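Local coordinates for amine oxidase (Emericella nidulans, PDB 3PGB) that oxidises primary amines as a copper amine oxidase, using a copper ion and a topaquinone cofactor formed from one of its own tyrosines, at the interface of chains A and B. Residues are numbered along the deposited sequence; one frame, centred on the assembly and turned at random. Chains: chain A/B, Putative uncharacterized protein.

The interface of chains A and B. Residues chain A 350-351, 372, 494, 732; chain B 315, 317-320.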
# COMPACT_ATOMS: atom_id res chain seq x y z
N MET A 350 -5.59 21.33 -10.35
CA MET A 350 -4.21 21.59 -10.73
C MET A 350 -4.02 21.25 -12.21
O MET A 350 -4.67 21.87 -13.06
CB MET A 350 -3.27 20.78 -9.81
CG MET A 350 -3.51 21.01 -8.33
SD MET A 350 -2.95 22.64 -7.81
CE MET A 350 -3.99 22.92 -6.38
N ASP A 351 -3.18 20.27 -12.53
CA ASP A 351 -2.93 19.86 -13.92
C ASP A 351 -3.89 18.80 -14.45
O ASP A 351 -3.78 18.41 -15.61
CB ASP A 351 -1.50 19.33 -14.04
CG ASP A 351 -0.46 20.40 -13.82
OD1 ASP A 351 0.73 20.06 -13.81
OD2 ASP A 351 -0.81 21.58 -13.67
N LYS A 372 -1.97 17.88 -17.87
CA LYS A 372 -1.31 18.99 -18.58
C LYS A 372 -1.90 19.20 -19.98
O LYS A 372 -1.18 19.32 -20.97
CB LYS A 372 0.21 18.77 -18.64
CG LYS A 372 0.86 18.71 -17.27
CD LYS A 372 2.38 18.55 -17.37
CE LYS A 372 3.06 18.91 -16.04
NZ LYS A 372 3.11 20.39 -15.79
N MET A 494 0.48 15.28 -7.25
CA MET A 494 1.26 16.33 -7.90
C MET A 494 2.46 15.82 -8.70
O MET A 494 3.06 16.58 -9.44
CB MET A 494 1.73 17.37 -6.88
CG MET A 494 0.61 18.23 -6.31
SD MET A 494 -0.25 19.17 -7.59
CE MET A 494 1.00 20.40 -7.99
N GLU A 732 6.83 21.79 -9.58
CA GLU A 732 6.19 23.02 -10.01
C GLU A 732 5.29 23.61 -8.93
O GLU A 732 4.81 24.73 -9.07
CB GLU A 732 5.43 22.79 -11.32
CG GLU A 732 4.09 22.09 -11.19
CD GLU A 732 3.56 21.59 -12.53
OE1 GLU A 732 4.35 21.32 -13.46
OE2 GLU A 732 2.32 21.46 -12.64
N GLN B 315 11.65 25.08 -6.75
CA GLN B 315 10.43 25.13 -7.56
C GLN B 315 10.78 25.42 -9.02
O GLN B 315 11.61 26.27 -9.30
CB GLN B 315 9.48 26.21 -7.02
CG GLN B 315 8.09 26.20 -7.66
CD GLN B 315 8.06 26.80 -9.05
OE1 GLN B 315 8.86 27.67 -9.39
NE2 GLN B 315 7.13 26.32 -9.87
N GLY B 317 8.86 25.43 -13.22
CA GLY B 317 7.79 25.19 -14.17
C GLY B 317 6.54 25.98 -13.83
O GLY B 317 6.54 26.82 -12.93
N PRO B 318 5.45 25.70 -14.56
CA PRO B 318 4.21 26.47 -14.37
C PRO B 318 3.53 26.15 -13.04
O PRO B 318 3.24 24.98 -12.76
CB PRO B 318 3.34 26.03 -15.55
CG PRO B 318 3.82 24.65 -15.88
CD PRO B 318 5.29 24.63 -15.56
N VAL B 319 3.30 27.18 -12.23
CA VAL B 319 2.55 27.01 -11.00
C VAL B 319 1.10 26.73 -11.39
O VAL B 319 0.52 27.48 -12.17
CB VAL B 319 2.61 28.26 -10.11
CG1 VAL B 319 1.83 28.01 -8.83
CG2 VAL B 319 4.06 28.63 -9.81
N PRO B 320 0.51 25.63 -10.88
CA PRO B 320 -0.82 25.26 -11.32
C PRO B 320 -1.93 26.12 -10.72
O PRO B 320 -1.68 26.85 -9.76
CB PRO B 320 -0.98 23.80 -10.85
CG PRO B 320 0.34 23.41 -10.25
CD PRO B 320 1.06 24.66 -9.91
O HOH W 1 0.77 23.90 -13.83
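A:Glu732 lies across the proline-rich segment B:Pro318–B:Pro320 at the two-fold subunit interface of this copper amine oxidase, a family whose members are typically homodimers; the patch, its centre about 38 Å from A:Asp403, the predicted proton acceptor, illustrates how a loop with few side-chain donors can be held by polar and apolar contacts together. A direct hydrogen bond runs from the amide NE2 of B:Gln315 to the backbone O of A:Glu732, 2.9 Å long and fairly straight (160° at the hydrogen). The carbonyl oxygen lies near the amide plane of B:Gln315, whereas the donor stands well above the carbonyl plane. The same NE2 also donates to the backbone O of B:Gly317, so both contacts help fix the rotation of the amide.

Water 1 bridges the chains, 2.9 Å from the backbone O of B:Pro318, while meeting the carboxylates of A:Asp351 through OD2 and A:Glu732 through OE2. Between these acids, A:Lys372 forms salt bridges within chain A: its NZ reaches the syn lone pair of A:Glu732 OE1 at 2.8 Å and meets A:Asp351 OD1 from above the carboxylate plane. The ammonium probably offsets the repulsion between the two acids. With CG set between the backbone N and carbonyl carbon (chi1 78°) and the chain extended beyond it, A:Glu732 spans from the glutamine to the lysine.

The ring of B:Pro320 carries much of the apolar contact. A:Met494, bent at chi2 and chi3, meets it tip to tip, its methyl CE 3.8 Å from CG of B:Pro320, while the thioether SD of A:Met350 approaches CB obliquely at 3.8 Å. The aliphatic CG of A:Glu732 lies 4.1 Å from CG of B:Pro320, and A:Asp351 OD2 lies 3.6 Å from CB of B:Pro320.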